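Local coordinates for protein diacylglycerol lipase (Aspergillus oryzae, PDB 5XK2) that probably hydrolyses the ester bonds of mono- and diacylglycerols as a class 3 lipase of the alpha/beta-hydrolase clan, crystallised here in a closed conformation, at residues 124-127 with 128-132; 63-66 with 67-71; 163-166 with 167-170. All coordinates share one frame; numbering follows the deposited sequence.

Contact 1. Residues 124-127 with 128-132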
# COMPACT_ATOMS: atom_id res chain seq x y z
N TRP A 124 1.51 4.18 20.60
CA TRP A 124 0.71 4.37 21.80
C TRP A 124 1.47 5.22 22.82
O TRP A 124 0.91 6.12 23.42
CB TRP A 124 0.34 3.02 22.41
CG TRP A 124 -0.07 3.03 23.86
CD1 TRP A 124 0.50 2.30 24.87
CD2 TRP A 124 -1.15 3.77 24.47
NE1 TRP A 124 -0.15 2.54 26.06
CE2 TRP A 124 -1.17 3.43 25.84
CE3 TRP A 124 -2.11 4.67 23.98
CZ2 TRP A 124 -2.11 3.97 26.74
CZ3 TRP A 124 -3.04 5.19 24.86
CH2 TRP A 124 -3.03 4.85 26.23
N LYS A 125 2.75 4.92 22.99
CA LYS A 125 3.56 5.64 23.99
C LYS A 125 3.64 7.15 23.71
O LYS A 125 3.70 7.94 24.65
CB LYS A 125 4.97 5.07 24.08
CG LYS A 125 5.05 3.75 24.81
CD LYS A 125 6.46 3.53 25.31
CE LYS A 125 6.80 4.50 26.42
NZ LYS A 125 8.27 4.54 26.67
N VAL A 126 3.64 7.52 22.44
CA VAL A 126 3.73 8.93 22.06
C VAL A 126 2.49 9.70 22.50
O VAL A 126 2.57 10.88 22.85
CB VAL A 126 3.94 9.08 20.53
CG1 VAL A 126 3.71 10.51 20.06
CG2 VAL A 126 5.35 8.64 20.14
N VAL A 127 1.31 9.07 22.44
CA VAL A 127 0.09 9.74 22.87
C VAL A 127 -0.49 9.34 24.24
O VAL A 127 -1.49 9.91 24.69
CB VAL A 127 -1.02 9.58 21.80
CG1 VAL A 127 -0.64 10.35 20.54
CG2 VAL A 127 -1.24 8.11 21.47
N ARG A 128 0.14 8.38 24.92
CA ARG A 128 -0.42 7.84 26.16
C ARG A 128 -0.66 8.87 27.26
O ARG A 128 -1.72 8.88 27.91
CB ARG A 128 0.50 6.73 26.69
CG ARG A 128 0.19 6.31 28.11
CD ARG A 128 0.96 5.04 28.50
NE ARG A 128 2.40 5.26 28.60
CZ ARG A 128 3.28 4.30 28.91
NH1 ARG A 128 2.85 3.06 29.12
NH2 ARG A 128 4.57 4.58 29.00
N ASP A 129 0.33 9.72 27.52
CA ASP A 129 0.23 10.68 28.62
C ASP A 129 -0.93 11.66 28.43
O ASP A 129 -1.69 11.92 29.37
CB ASP A 129 1.54 11.43 28.77
CG ASP A 129 2.67 10.53 29.24
OD1 ASP A 129 2.39 9.48 29.86
OD2 ASP A 129 3.85 10.87 28.99
N ARG A 130 -1.07 12.18 27.22
CA ARG A 130 -2.17 13.08 26.85
C ARG A 130 -3.52 12.41 27.02
O ARG A 130 -4.47 13.01 27.51
CB ARG A 130 -2.04 13.51 25.40
CG ARG A 130 -1.32 14.78 25.14
CD ARG A 130 -1.15 14.85 23.64
NE ARG A 130 -0.10 13.96 23.18
CZ ARG A 130 0.34 13.93 21.94
NH1 ARG A 130 -0.21 14.72 21.03
NH2 ARG A 130 1.33 13.12 21.60
N ILE A 131 -3.60 11.15 26.60
CA ILE A 131 -4.87 10.43 26.66
C ILE A 131 -5.27 10.13 28.11
O ILE A 131 -6.42 10.32 28.50
CB ILE A 131 -4.79 9.14 25.81
CG1 ILE A 131 -4.77 9.53 24.32
CG2 ILE A 131 -5.96 8.22 26.13
CD1 ILE A 131 -4.45 8.37 23.37
N ILE A 132 -4.32 9.69 28.93
CA ILE A 132 -4.60 9.44 30.33
C ILE A 132 -5.00 10.72 31.05
O ILE A 132 -5.94 10.72 31.85
CB ILE A 132 -3.39 8.78 31.00
CG1 ILE A 132 -3.25 7.35 30.47
CG2 ILE A 132 -3.54 8.78 32.53
CD1 ILE A 132 -2.01 6.65 30.96
O HOH W 1 2.81 10.15 25.96
O HOH W 2 4.41 7.55 27.37
O HOH W 3 1.13 12.38 25.25
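R128 lays the root of its side chain over the indole of W124: CB stands 3.8 Å from the centroid of the W124 six-membered ring and 12° off its normal, a CH-pi contact. With CG anti to the backbone N (chi1 167°), the R128 chain runs on across the ring, bringing CG to 3.6 Å from W124 CZ2. I131 CD1 meets the same indole at its edge, 3.8 Å from W124 CZ3, and also packs on V127 CG2. R130 bends back at chi3, and its NH2 donates to V126 O over 2.8 Å. The acceptor lies close to the guanidinium plane, while NH2 itself stands above the carbonyl plane, away from a lone pair. V127 CG1 covers a face of that guanidinium. A water accepts from R130 N and NE and donates to V126 O. The backbone bond R128 N to W124 O is weak. Further out, D165 OD2 of helix 154-168 accepts from W124 NE1 and forms a salt bridge with R128 NH1, so one carboxylate oxygen positions both partners of the CH-pi contact. This is mostly i to i+4 packing, with I131 two turns on from W124, on a helix flanking the central sheet of an alpha/beta-hydrolase fold.

Contact 2. Residues 63-66 with 67-71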
# COMPACT_ATOMS: atom_id res chain seq x y z
N PHE A 63 -5.33 14.27 18.48
CA PHE A 63 -3.88 14.14 18.38
C PHE A 63 -3.49 13.65 17.00
O PHE A 63 -4.21 12.89 16.35
CB PHE A 63 -3.34 13.19 19.46
CG PHE A 63 -4.10 11.89 19.57
CD1 PHE A 63 -3.74 10.79 18.80
CD2 PHE A 63 -5.14 11.76 20.48
CE1 PHE A 63 -4.44 9.60 18.90
CE2 PHE A 63 -5.84 10.58 20.60
CZ PHE A 63 -5.49 9.50 19.81
N SER A 64 -2.38 14.18 16.51
CA SER A 64 -1.87 13.77 15.22
C SER A 64 -0.35 13.81 15.26
O SER A 64 0.23 14.84 15.62
CB SER A 64 -2.43 14.67 14.12
OG SER A 64 -2.09 14.21 12.83
N ASP A 65 0.31 12.70 14.92
CA ASP A 65 1.77 12.70 14.83
C ASP A 65 2.19 12.46 13.40
O ASP A 65 2.16 11.32 12.93
CB ASP A 65 2.35 11.62 15.75
CG ASP A 65 3.84 11.42 15.57
OD1 ASP A 65 4.52 12.33 15.06
OD2 ASP A 65 4.33 10.33 15.94
N ASP A 66 2.63 13.52 12.73
CA ASP A 66 3.05 13.46 11.33
C ASP A 66 4.56 13.32 11.25
O ASP A 66 5.13 13.33 10.16
CB ASP A 66 2.61 14.72 10.57
CG ASP A 66 1.15 14.67 10.13
OD1 ASP A 66 0.56 13.57 10.13
OD2 ASP A 66 0.60 15.73 9.78
N THR A 67 5.20 13.23 12.40
CA THR A 67 6.65 13.28 12.47
C THR A 67 7.25 11.89 12.46
O THR A 67 7.98 11.52 11.54
CB THR A 67 7.13 14.03 13.72
OG1 THR A 67 6.76 15.41 13.61
CG2 THR A 67 8.64 13.92 13.86
N ILE A 68 6.94 11.12 13.49
CA ILE A 68 7.58 9.83 13.69
C ILE A 68 6.63 8.65 13.40
O ILE A 68 6.92 7.83 12.54
CB ILE A 68 8.20 9.74 15.11
CG1 ILE A 68 8.43 8.29 15.53
CG2 ILE A 68 7.36 10.47 16.14
CD1 ILE A 68 9.06 8.16 16.90
N THR A 69 5.51 8.55 14.12
CA THR A 69 4.67 7.36 14.02
C THR A 69 3.49 7.38 13.04
O THR A 69 2.89 6.34 12.81
CB THR A 69 4.09 6.98 15.39
OG1 THR A 69 3.19 8.00 15.82
CG2 THR A 69 5.20 6.81 16.42
N ASP A 70 3.14 8.53 12.48
CA ASP A 70 2.01 8.62 11.54
C ASP A 70 0.71 8.09 12.17
O ASP A 70 -0.06 7.37 11.52
CB ASP A 70 2.33 7.87 10.24
CG ASP A 70 1.46 8.31 9.08
OD1 ASP A 70 0.93 9.45 9.10
OD2 ASP A 70 1.31 7.51 8.13
N THR A 71 0.51 8.46 13.44
CA THR A 71 -0.65 8.09 14.25
C THR A 71 -1.55 9.30 14.46
O THR A 71 -1.06 10.41 14.65
CB THR A 71 -0.22 7.58 15.64
OG1 THR A 71 0.65 6.46 15.49
CG2 THR A 71 -1.44 7.17 16.48
O HOH W 4 4.22 15.72 14.64
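A short connection between antiparallel neighbours, strands 58-65 and 71-78, is organised here round one buried aspartate, D65, whose carboxylate collects the N-H groups of the turn in the manner of an Asx turn extended by further bonds. D65 OD1 accepts from T67 N at 2.9 Å and from I68 N at 3.1 Å. Both donors come from the same face of the carboxylate plane, I68 N on the syn side and T67 N from well above it, 43° out. The other oxygen is gripped by a single residue: D65 OD2 takes T69 N at 2.8 Å from above the plane and the hydroxyl T69 OG1 at 2.6 Å on the anti side. Four donors thus hold the two oxygens and fix the rotation of the group, an environment that would probably stabilise its negative charge. Two torsions make this possible. D65 CG is anti to its own N (chi1 172°), which turns the carboxylate in among the N-H groups of 67-69, and T69 OG1 sits between its backbone N and carbonyl carbon (chi1 66°), where it can join T69 N at the same acceptor. The backbone closes the turn as well. D65 N donates to T71 O over 2.7 Å, but the return bond from T71 N to D65 O is long and weak at 3.3 Å. D70, with positive phi, precedes T71 where the chain turns into strand 71-78, and its OD2 bonds to S91 OG. Strand 58-65 is the outermost strand on its side of the central sheet; there F63 packs on V127, R130 and I131 of helix 118-138, and T71 touches A123 of that helix.

Contact 3. Residues 163-166 with 167-170; sequences AADL and RTKN
R167 lays its guanidinium over the methyl group of A163 where helix 154-168 comes to its end. Its first torsion (chi1 -71°) sets CG anti to the carbonyl carbon, pointing the chain back along the helix, and the extended run from CG to NE carries the flat group to the methyl. A163 CB lies above the centre of that group, 4.1 Å from R167 CZ. In the backbone, R167 N donates to A163 O over 3.0 Å, the last well-formed i to i+4 bond of the segment. The tip of R167 is fixed from outside: NE donates to A173 O, and NH1 bonds to Q195 and N198. L166 contributes its carbonyl rather than its branches, with K169 N donating to L166 O at 2.9 Å from well above the carbonyl plane. N170, at positive phi, is the C-prime residue of a Schellman motif: N170 N donates to R167 O over 3.0 Å, and Y171 N to L166 O is the other bond of the motif. D165 takes part through its carbonyl and its carboxylate. The carbonyl accepts T168 OG1 at 2.7 Å, in the carbonyl plane and on a lone pair, together with weak bonds from T168 N and K169 N. The carboxylate forms a salt bridge through OD1 with K169 NZ at a long 3.5 Å, while OD2 serves R128 and W124. Helix 154-168 belongs to a beta-alpha-beta crossover linking strands 146-152 and 173-178. Around its C-terminal end, A163 and R167 rest on L175 of strand 173-178, L166 and K169 meet I132 of helix 118-138, and A164, R167 and T168 face helix 186-195.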
# COMPACT_ATOMS: atom_id res chain seq x y z
N ALA A 163 -5.51 -0.50 24.96
CA ALA A 163 -6.47 -1.10 25.87
C ALA A 163 -5.76 -1.96 26.92
O ALA A 163 -6.10 -1.90 28.10
CB ALA A 163 -7.50 -1.96 25.08
N ALA A 164 -4.81 -2.76 26.48
CA ALA A 164 -4.06 -3.65 27.38
C ALA A 164 -3.41 -2.84 28.50
O ALA A 164 -3.53 -3.16 29.69
CB ALA A 164 -3.00 -4.41 26.62
N ASP A 165 -2.74 -1.77 28.10
CA ASP A 165 -2.01 -0.91 29.05
C ASP A 165 -2.99 -0.19 29.98
O ASP A 165 -2.82 -0.21 31.22
CB ASP A 165 -1.14 0.07 28.26
CG ASP A 165 -0.14 0.83 29.11
OD1 ASP A 165 0.20 0.37 30.22
OD2 ASP A 165 0.33 1.89 28.65
N LEU A 166 -4.01 0.45 29.41
CA LEU A 166 -4.99 1.14 30.22
C LEU A 166 -5.61 0.25 31.28
O LEU A 166 -5.82 0.68 32.41
CB LEU A 166 -6.08 1.75 29.32
CG LEU A 166 -5.58 2.95 28.51
CD1 LEU A 166 -6.66 3.38 27.50
CD2 LEU A 166 -5.24 4.15 29.42
N ARG A 167 -5.91 -1.01 30.94
CA ARG A 167 -6.49 -1.91 31.91
C ARG A 167 -5.56 -2.17 33.08
O ARG A 167 -6.03 -2.30 34.21
CB ARG A 167 -6.87 -3.24 31.26
CG ARG A 167 -8.06 -3.13 30.31
CD ARG A 167 -7.99 -4.32 29.35
NE ARG A 167 -9.05 -4.25 28.35
CZ ARG A 167 -9.11 -5.04 27.29
NH1 ARG A 167 -8.13 -5.91 27.07
NH2 ARG A 167 -10.12 -4.93 26.45
N THR A 168 -4.25 -2.24 32.83
CA THR A 168 -3.31 -2.46 33.93
C THR A 168 -3.26 -1.23 34.85
O THR A 168 -2.74 -1.29 35.96
CB THR A 168 -1.88 -2.79 33.45
OG1 THR A 168 -1.24 -1.65 32.83
CG2 THR A 168 -1.88 -3.97 32.48
N LYS A 169 -3.75 -0.11 34.34
CA LYS A 169 -3.84 1.14 35.08
C LYS A 169 -5.22 1.40 35.69
O LYS A 169 -5.53 2.52 36.09
CB LYS A 169 -3.40 2.30 34.18
CG LYS A 169 -1.94 2.21 33.73
CD LYS A 169 -1.63 3.32 32.73
CE LYS A 169 -0.25 3.20 32.10
NZ LYS A 169 0.74 2.50 32.95
N ASN A 170 -6.06 0.37 35.67
CA ASN A 170 -7.42 0.34 36.26
C ASN A 170 -8.52 0.93 35.40
O ASN A 170 -9.67 1.00 35.85
CB ASN A 170 -7.50 1.03 37.64
CG ASN A 170 -6.44 0.56 38.61
OD1 ASN A 170 -5.80 1.38 39.27
ND2 ASN A 170 -6.24 -0.75 38.72

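From the N terminus, contact 2 comes first and closes the short loop between strands 58-65 and 71-78 at one border of the sheet. Contact 1 follows within helix 118-138, and contact 3 ends helix 154-168; the three are in series, none nested or crossing. Contact 1 is the middle member, its centre about 12 Å from the centre of each other contact. Toward contact 2 the junction is largely apolar, with V127 CG1 3.6 Å from F63 CD1. Toward contact 3 the D165 salt bridge and hydrogen bond make it polar, with I132 packing on L166 and K169. Contacts 2 and 3 do not touch (nearest atoms about 10 Å apart); helix 118-138, touching both, joins the edge strand to helix 154-168.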